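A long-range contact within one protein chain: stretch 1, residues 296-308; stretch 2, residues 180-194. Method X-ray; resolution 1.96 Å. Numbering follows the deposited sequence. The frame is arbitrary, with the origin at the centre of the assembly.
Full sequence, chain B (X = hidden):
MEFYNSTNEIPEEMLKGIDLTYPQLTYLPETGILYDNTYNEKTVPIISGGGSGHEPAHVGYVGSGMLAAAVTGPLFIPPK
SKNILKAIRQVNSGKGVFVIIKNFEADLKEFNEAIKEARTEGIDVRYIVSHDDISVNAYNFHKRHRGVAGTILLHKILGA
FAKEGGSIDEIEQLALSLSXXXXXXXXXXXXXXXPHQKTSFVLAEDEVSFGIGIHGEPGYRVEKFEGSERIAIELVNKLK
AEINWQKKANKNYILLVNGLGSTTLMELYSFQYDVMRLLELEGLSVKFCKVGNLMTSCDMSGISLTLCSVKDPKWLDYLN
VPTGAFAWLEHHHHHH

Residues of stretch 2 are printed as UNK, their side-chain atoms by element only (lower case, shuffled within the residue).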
ATOM      1  N   THR B 296       6.811   5.552   6.646  1.00 26.91           N
ATOM      2  CA  THR B 296       7.879   4.571   6.550  1.00 25.27           C
ATOM      3  C   THR B 296       9.212   5.258   6.807  1.00 25.34           C
ATOM      4  O   THR B 296       9.269   6.448   7.064  1.00 24.88           O
ATOM      5  CB  THR B 296       7.903   3.933   5.154  1.00 24.34           C
ATOM      6  OG1 THR B 296       8.010   4.973   4.168  1.00 24.27           O
ATOM      7  CG2 THR B 296       6.617   3.103   4.922  1.00 22.48           C
ATOM      8  N   SER B 297      10.282   4.489   6.735  1.00 24.20           N
ATOM      9  CA  SER B 297      11.606   5.042   6.819  1.00 26.91           C
ATOM     10  C   SER B 297      12.429   4.268   5.811  1.00 26.08           C
ATOM     11  O   SER B 297      13.025   3.239   6.134  1.00 24.64           O
ATOM     12  CB  SER B 297      12.179   4.860   8.233  1.00 27.05           C
ATOM     13  OG  SER B 297      13.502   5.399   8.239  1.00 31.00           O
ATOM     14  N   CYS B 298      12.458   4.754   4.575  1.00 26.17           N
ATOM     15  CA  CYS B 298      13.079   3.995   3.505  1.00 25.72           C
ATOM     16  C   CYS B 298      12.684   2.511   3.567  1.00 24.78           C
ATOM     17  O   CYS B 298      11.505   2.208   3.601  1.00 25.04           O
ATOM     18  CB  CYS B 298      14.593   4.174   3.542  1.00 26.72           C
ATOM     19  SG  CYS B 298      15.094   5.858   3.036  1.00 29.82           S
ATOM     20  N   ASP B 299      13.651   1.599   3.582  1.00 23.55           N
ATOM     21  CA  ASP B 299      13.355   0.166   3.573  1.00 25.21           C
ATOM     22  C   ASP B 299      13.531  -0.464   4.945  1.00 23.75           C
ATOM     23  O   ASP B 299      13.794  -1.657   5.053  1.00 23.09           O
ATOM     24  CB  ASP B 299      14.254  -0.578   2.594  1.00 24.55           C
ATOM     25  CG  ASP B 299      15.728  -0.537   3.002  1.00 31.04           C
ATOM     26  OD1 ASP B 299      16.118   0.346   3.801  1.00 31.43           O
ATOM     27  OD2 ASP B 299      16.498  -1.386   2.502  1.00 34.28           O
ATOM     28  N   MET B 300      13.391   0.336   5.991  1.00 24.46           N
ATOM     29  CA  MET B 300      13.494  -0.196   7.346  1.00 24.53           C
ATOM     30  C   MET B 300      12.434  -1.260   7.582  1.00 25.08           C
ATOM     31  O   MET B 300      11.273  -1.085   7.209  1.00 23.64           O
ATOM     32  CB  MET B 300      13.296   0.917   8.363  1.00 23.80           C
ATOM     33  CG  MET B 300      13.074   0.356   9.790  1.00 26.32           C
ATOM     34  SD  MET B 300      13.043   1.728  10.964  1.00 30.73           S
ATOM     35  CE  MET B 300      14.763   2.160  10.937  1.00 23.22           C
ATOM     36  N   SER B 301      12.830  -2.356   8.214  1.00 24.24           N
ATOM     37  CA  SER B 301      11.871  -3.321   8.699  1.00 26.09           C
ATOM     38  C   SER B 301      11.482  -2.979  10.129  1.00 25.29           C
ATOM     39  O   SER B 301      12.327  -2.781  10.996  1.00 25.59           O
ATOM     40  CB  SER B 301      12.466  -4.725   8.611  1.00 26.68           C
ATOM     41  OG  SER B 301      11.466  -5.641   9.013  1.00 34.08           O
ATOM     42  N   GLY B 302      10.195  -2.882  10.399  1.00 24.93           N
ATOM     43  CA  GLY B 302       9.819  -2.370  11.700  1.00 25.76           C
ATOM     44  C   GLY B 302       8.331  -2.166  11.742  1.00 27.47           C
ATOM     45  O   GLY B 302       7.690  -2.207  10.704  1.00 25.65           O
ATOM     46  N   ILE B 303       7.795  -1.958  12.940  1.00 24.01           N
ATOM     47  CA  ILE B 303       6.378  -1.725  13.086  1.00 26.69           C
ATOM     48  C   ILE B 303       6.225  -0.693  14.176  1.00 26.10           C
ATOM     49  O   ILE B 303       6.971  -0.712  15.153  1.00 26.14           O
ATOM     50  CB  ILE B 303       5.646  -3.028  13.541  1.00 25.98           C
ATOM     51  CG1 ILE B 303       5.872  -4.142  12.517  1.00 26.75           C
ATOM     52  CG2 ILE B 303       4.152  -2.769  13.738  1.00 26.62           C
ATOM     53  CD1 ILE B 303       5.100  -5.432  12.804  1.00 29.16           C
ATOM     54  N   SER B 304       5.281   0.222  13.991  1.00 26.31           N
ATOM     55  CA  SER B 304       4.834   1.065  15.083  1.00 25.73           C
ATOM     56  C   SER B 304       3.339   0.825  15.296  1.00 26.72           C
ATOM     57  O   SER B 304       2.586   0.552  14.344  1.00 26.35           O
ATOM     58  CB  SER B 304       5.147   2.554  14.844  1.00 25.35           C
ATOM     59  OG  SER B 304       4.313   3.140  13.850  1.00 26.24           O
ATOM     60  N   LEU B 305       2.926   0.912  16.552  1.00 26.20           N
ATOM     61  CA  LEU B 305       1.512   0.823  16.927  1.00 26.06           C
ATOM     62  C   LEU B 305       1.109   2.178  17.421  1.00 26.05           C
ATOM     63  O   LEU B 305       1.856   2.796  18.179  1.00 27.10           O
ATOM     64  CB  LEU B 305       1.318  -0.126  18.117  1.00 25.62           C
ATOM     65  CG  LEU B 305       1.636  -1.586  17.796  1.00 28.22           C
ATOM     66  CD1 LEU B 305       1.399  -2.473  19.029  1.00 25.21           C
ATOM     67  CD2 LEU B 305       0.789  -2.051  16.587  1.00 27.79           C
ATOM     68  N   THR B 306      -0.063   2.644  17.005  1.00 26.69           N
ATOM     69  CA  THR B 306      -0.569   3.917  17.480  1.00 25.65           C
ATOM     70  C   THR B 306      -1.924   3.606  18.094  1.00 26.45           C
ATOM     71  O   THR B 306      -2.751   2.943  17.477  1.00 25.69           O
ATOM     72  CB  THR B 306      -0.773   4.910  16.319  1.00 27.40           C
ATOM     73  OG1 THR B 306       0.500   5.283  15.759  1.00 27.64           O
ATOM     74  CG2 THR B 306      -1.475   6.139  16.846  1.00 27.94           C
ATOM     75  N   LEU B 307      -2.160   4.085  19.304  1.00 25.88           N
ATOM     76  CA  LEU B 307      -3.512   4.047  19.845  1.00 27.39           C
ATOM     77  C   LEU B 307      -4.063   5.448  20.084  1.00 28.21           C
ATOM     78  O   LEU B 307      -3.318   6.366  20.415  1.00 28.25           O
ATOM     79  CB  LEU B 307      -3.526   3.302  21.184  1.00 26.75           C
ATOM     80  CG  LEU B 307      -3.450   1.769  21.126  1.00 27.75           C
ATOM     81  CD1 LEU B 307      -3.222   1.177  22.519  1.00 27.51           C
ATOM     82  CD2 LEU B 307      -4.726   1.170  20.546  1.00 28.77           C
ATOM     83  N   CYS B 308      -5.374   5.604  19.957  1.00 27.74           N
ATOM     84  CA  CYS B 308      -5.978   6.913  20.167  1.00 25.88           C
ATOM     85  C   CYS B 308      -7.380   6.690  20.716  1.00 27.36           C
ATOM     86  O   CYS B 308      -8.196   6.010  20.097  1.00 26.06           O
ATOM     87  CB  CYS B 308      -5.964   7.699  18.850  1.00 27.26           C
ATOM     88  SG  CYS B 308      -6.840   9.312  18.965  1.00 29.82           S
ATOM     89  N   UNK B 180      -3.283  15.304  21.649  1.00 27.83           N
ATOM     90  CA  UNK B 180      -2.808  14.655  22.871  1.00 28.18           C
ATOM     91  C   UNK B 180      -3.435  13.287  23.158  1.00 28.08           C
ATOM     92  O   UNK B 180      -3.060  12.629  24.129  1.00 28.31           O
ATOM     93  c   UNK B 180      -3.159  15.671  23.966  1.00 28.26           C
ATOM     94  c   UNK B 180      -4.141  16.465  21.935  1.00 28.11           C
ATOM     95  c   UNK B 180      -4.334  16.414  23.417  1.00 29.32           C
ATOM     96  N   UNK B 181      -4.369  12.835  22.330  1.00 27.95           N
ATOM     97  CA  UNK B 181      -4.955  11.519  22.572  1.00 27.79           C
ATOM     98  C   UNK B 181      -4.145  10.454  21.849  1.00 27.80           C
ATOM     99  O   UNK B 181      -4.410   9.266  22.007  1.00 25.83           O
ATOM    100  c   UNK B 181      -7.450  11.877  24.352  1.00 30.79           C
ATOM    101  o   UNK B 181      -7.663  12.788  25.179  1.00 33.50           O
ATOM    102  o   UNK B 181      -7.289  10.687  24.700  1.00 32.83           O
ATOM    103  c   UNK B 181      -7.390  12.252  22.873  1.00 29.58           C
ATOM    104  c   UNK B 181      -6.400  11.445  22.068  1.00 28.15           C
ATOM    105  N   UNK B 182      -3.181  10.886  21.041  1.00 26.12           N
ATOM    106  CA  UNK B 182      -2.520   9.968  20.133  1.00 26.15           C
ATOM    107  C   UNK B 182      -1.182   9.456  20.692  1.00 26.66           C
ATOM    108  O   UNK B 182      -0.305  10.244  21.018  1.00 25.41           O
ATOM    109  c   UNK B 182      -3.226  12.138  16.907  1.00 24.65           C
ATOM    110  c   UNK B 182      -2.265  10.603  18.741  1.00 25.04           C
ATOM    111  c   UNK B 182      -1.633   9.562  17.812  1.00 24.80           C
ATOM    112  c   UNK B 182      -3.545  11.149  18.090  1.00 24.00           C
ATOM    113  N   UNK B 183      -1.035   8.138  20.804  1.00 24.78           N
ATOM    114  CA  UNK B 183       0.147   7.553  21.453  1.00 26.48           C
ATOM    115  C   UNK B 183       0.739   6.500  20.537  1.00 26.66           C
ATOM    116  O   UNK B 183       0.018   5.585  20.116  1.00 25.80           O
ATOM    117  c   UNK B 183      -0.511   8.633  26.058  1.00 33.02           C
ATOM    118  c   UNK B 183      -0.022   7.883  24.998  1.00 31.73           C
ATOM    119  c   UNK B 183      -1.785   9.155  25.989  1.00 31.22           C
ATOM    120  c   UNK B 183      -0.248   6.811  22.734  1.00 25.97           C
ATOM    121  c   UNK B 183      -2.586   8.935  24.882  1.00 26.58           C
ATOM    122  o   UNK B 183      -2.230   9.898  27.051  1.00 33.40           O
ATOM    123  c   UNK B 183      -2.092   8.178  23.829  1.00 26.82           C
ATOM    124  c   UNK B 183      -0.791   7.654  23.868  1.00 29.09           C
ATOM    125  N   UNK B 184       2.038   6.604  20.260  1.00 24.44           N
ATOM    126  CA  UNK B 184       2.669   5.707  19.321  1.00 25.00           C
ATOM    127  C   UNK B 184       3.990   5.187  19.866  1.00 24.57           C
ATOM    128  O   UNK B 184       4.774   5.932  20.468  1.00 24.75           O
ATOM    129  c   UNK B 184       2.997   6.419  17.968  1.00 25.46           C
ATOM    130  c   UNK B 184       3.575   5.424  16.953  1.00 25.01           C
ATOM    131  o   UNK B 184       1.811   7.000  17.423  1.00 28.20           O
ATOM    132  N   UNK B 185       4.244   3.904  19.638  1.00 25.31           N
ATOM    133  CA  UNK B 185       5.578   3.354  19.905  1.00 24.12           C
ATOM    134  C   UNK B 185       5.979   2.358  18.821  1.00 25.53           C
ATOM    135  O   UNK B 185       5.163   1.542  18.380  1.00 24.50           O
ATOM    136  c   UNK B 185       6.807   1.375  23.049  1.00 22.92           C
ATOM    137  c   UNK B 185       6.950   2.085  21.710  1.00 23.58           C
ATOM    138  c   UNK B 185       5.591   2.643  21.253  1.00 23.62           C
ATOM    139  c   UNK B 185       8.008   3.173  21.827  1.00 23.44           C
ATOM    140  N   UNK B 186       7.244   2.413  18.399  1.00 24.89           N
ATOM    141  CA  UNK B 186       7.680   1.567  17.297  1.00 24.69           C
ATOM    142  C   UNK B 186       8.945   0.794  17.622  1.00 25.01           C
ATOM    143  O   UNK B 186       9.635   1.082  18.611  1.00 25.13           O
ATOM    144  N   UNK B 187       9.248  -0.176  16.772  1.00 22.43           N
ATOM    145  CA  UNK B 187      10.432  -1.015  16.948  1.00 24.56           C
ATOM    146  C   UNK B 187      10.975  -1.351  15.558  1.00 25.21           C
ATOM    147  O   UNK B 187      10.207  -1.599  14.627  1.00 24.66           O
ATOM    148  c   UNK B 187      11.330  -3.229  17.824  1.00 24.98           C
ATOM    149  c   UNK B 187       8.983  -3.068  16.989  1.00 25.19           C
ATOM    150  c   UNK B 187      10.092  -2.319  17.707  1.00 23.40           C
ATOM    151  N   UNK B 188      12.297  -1.341  15.437  1.00 24.74           N
ATOM    152  CA  UNK B 188      12.973  -1.678  14.192  1.00 25.80           C
ATOM    153  C   UNK B 188      13.502  -3.083  14.318  1.00 25.86           C
ATOM    154  O   UNK B 188      14.139  -3.439  15.322  1.00 25.74           O
ATOM    155  c   UNK B 188      14.150  -0.747  13.932  1.00 22.30           C
ATOM    156  N   UNK B 189      13.257  -3.863  13.274  1.00 25.77           N
ATOM    157  CA  UNK B 189      13.754  -5.222  13.215  1.00 27.72           C
ATOM    158  C   UNK B 189      15.026  -5.228  12.384  1.00 27.34           C
ATOM    159  O   UNK B 189      15.770  -6.182  12.423  1.00 29.34           O
ATOM    160  c   UNK B 189      12.710  -6.122  12.552  1.00 29.60           C
ATOM    161  c   UNK B 189      11.433  -6.177  14.770  1.00 35.71           C
ATOM    162  c   UNK B 189      11.450  -6.571  13.309  1.00 33.20           C
ATOM    163  c   UNK B 189      10.132  -6.226  12.612  1.00 36.23           C
ATOM    164  N   UNK B 190      15.255  -4.159  11.622  1.00 28.53           N
ATOM    165  CA  UNK B 190      16.429  -4.020  10.775  1.00 28.64           C
ATOM    166  C   UNK B 190      16.573  -2.560  10.365  1.00 29.03           C
ATOM    167  O   UNK B 190      15.569  -1.888  10.133  1.00 29.36           O
ATOM    168  c   UNK B 190      16.275  -4.867   9.517  1.00 29.42           C
ATOM    169  N   UNK B 191      17.821  -2.071  10.238  1.00 29.55           N
ATOM    170  CA  UNK B 191      18.013  -0.644   9.971  1.00 29.21           C
ATOM    171  C   UNK B 191      17.759  -0.332   8.496  1.00 30.00           C
ATOM    172  O   UNK B 191      17.556  -1.258   7.707  1.00 30.20           O
ATOM    173  c   UNK B 191      20.091  -1.750   9.840  1.00 29.44           C
ATOM    174  c   UNK B 191      19.105  -2.785  10.321  1.00 29.37           C
ATOM    175  c   UNK B 191      19.491  -0.450  10.261  1.00 28.59           C
ATOM    176  N   UNK B 192      17.788   0.948   8.133  1.00 29.84           N
ATOM    177  CA  UNK B 192      17.707   1.345   6.728  1.00 30.27           C
ATOM    178  C   UNK B 192      18.987   0.831   6.063  1.00 32.27           C
ATOM    179  O   UNK B 192      20.070   0.958   6.627  1.00 30.70           O
ATOM    180  c   UNK B 192      17.778   3.331   5.148  1.00 29.94           C
ATOM    181  c   UNK B 192      16.327   3.420   7.223  1.00 28.80           C
ATOM    182  c   UNK B 192      17.618   2.881   6.595  1.00 30.97           C
ATOM    183  N   UNK B 193      18.869   0.239   4.876  1.00 34.06           N
ATOM    184  CA  UNK B 193      20.045  -0.083   4.069  1.00 35.64           C
ATOM    185  C   UNK B 193      20.261   0.979   2.999  1.00 36.60           C
ATOM    186  O   UNK B 193      19.328   1.351   2.287  1.00 35.94           O
ATOM    187  c   UNK B 193      20.619  -3.477   4.864  1.00 41.78           C
ATOM    188  n   UNK B 193      19.945  -4.271   5.762  1.00 41.58           N
ATOM    189  c   UNK B 193      19.732  -2.569   4.393  1.00 39.33           C
ATOM    190  n   UNK B 193      18.537  -2.839   5.020  1.00 42.38           N
ATOM    191  c   UNK B 193      19.889  -1.453   3.412  1.00 36.55           C
ATOM    192  c   UNK B 193      18.692  -3.868   5.834  1.00 43.57           C
ATOM    193  N   UNK B 194      21.497   1.458   2.895  1.00 37.36           N
ATOM    194  CA  UNK B 194      21.872   2.427   1.876  1.00 39.38           C
ATOM    195  C   UNK B 194      22.849   1.758   0.915  1.00 40.21           C
ATOM    196  O   UNK B 194      23.371   0.680   1.222  1.00 39.87           O
ATOM    197  c   UNK B 194      21.680   4.344   3.521  1.00 40.47           C
ATOM    198  c   UNK B 194      21.128   4.913   5.802  1.00 40.14           C
ATOM    199  c   UNK B 194      21.927   4.245   4.886  1.00 40.44           C
ATOM    200  c   UNK B 194      22.548   3.628   2.534  1.00 39.21           C
ATOM    201  c   UNK B 194      20.068   5.691   5.358  1.00 40.11           C
ATOM    202  c   UNK B 194      19.814   5.797   4.004  1.00 40.50           C
ATOM    203  c   UNK B 194      20.621   5.128   3.091  1.00 41.43           C
TER
HETATM  204  O   HOH W   1      15.711  -3.053   6.340  1.00 37.06           O

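At position 180 three side-chain carbons close a ring onto the backbone N, out of reach of stretch 1; this is Pro 180. Position 181 has three carbons, the third carrying two oxygens, with its CB 3.8 Å from Cys 308 SG. That is the outline of glutamate, Glu 181, and its backbone O accepts a CA-H...O contact from Cys 308 CA at 3.4 Å.

Position 182 bears four carbons, forked at the first, with one arm two carbons long, lying against Thr 306 and Cys 308, which defines isoleucine. Ile 182 CG2 packs 3.6 Å from Thr 306 CG2, and its CG1 lies 3.9 Å from Cys 308 SG. At 183 one carbon leads to a six-carbon ring bearing an oxygen, and the ring meets Leu 307 O at its edge, so the residue is Tyr 183. Its backbone pairs with Leu 307 in both directions: Tyr 183 N to Leu 307 O is 2.9 Å and Leu 307 N to Tyr 183 O is 2.8 Å.

Position 184 has a first carbon carrying one oxygen and one carbon, and the oxygen lies beside the Thr 306 hydroxyl. This is Thr 184, whose OG1 is hydrogen-bonded to Thr 306 OG1 at 2.7 Å. Four carbons forked at the second, on the same sheet face as Leu 305, identify 185 as Leu 185; its N and O bond to Leu 305 O and Leu 305 N, each at 3.0 Å.

No side-chain atom is present at 186, hence Gly 186. The chains come close here, with Gly 186 CA 3.6 Å from Ser 304 CA, and an ideal CB would sit a tight 3.0 Å from Ser 304 CB. Position 187 has one carbon carrying two more, on the same face as Ile 303: Val 187. Its N reaches Ile 303 O at 2.8 Å, and Ile 303 N reaches its O at 3.0 Å.

A single carbon at 188, its CB 4.0 Å from Met 300 SD, marks Ala 188. At 189 four carbons fork at the second and reach Gly 302; this is Leu 189, whose CD2 lies 4.0 Å from Gly 302 CA. Another lone carbon, the CB at 190, lies 3.9 Å from Ser 301 CB and gives Ala 190.

Three carbons at 191 close a ring onto the backbone N, and the CA-to-CB bond points away from stretch 1; this is Pro 191. At 192 a carbon carries two others, which approach Ser 297, Cys 298 and Met 300; this is Val 192, its CG1 3.7 Å from Cys 298 CB. At 193 one carbon, its CB 3.5 Å from Asp 299 OD2, leads to a five-membered ring of three carbons and two nitrogens: His 193, whose N donates to Asp 299 OD1 at 3.0 Å. Finally, one carbon and a six-carbon ring without oxygen, making no close contact with stretch 1, identify Phe 194.

The contact is chiefly an antiparallel strand pairing, burying 965 Å² in total. Near its end a beta bulge lets Ser 301 O accept from both Leu 189 N (2.7 Å) and Ala 190 N (3.3 Å). Beyond it, the turn from Ser 297 to Met 300 packs around Val 192, and a water donates to both Asp 299 O (2.7 Å) and Pro 191 O (2.9 Å), extending the join past the strands.

Stretch 2, residues 180-194: PEIYTLGVALAPVHF
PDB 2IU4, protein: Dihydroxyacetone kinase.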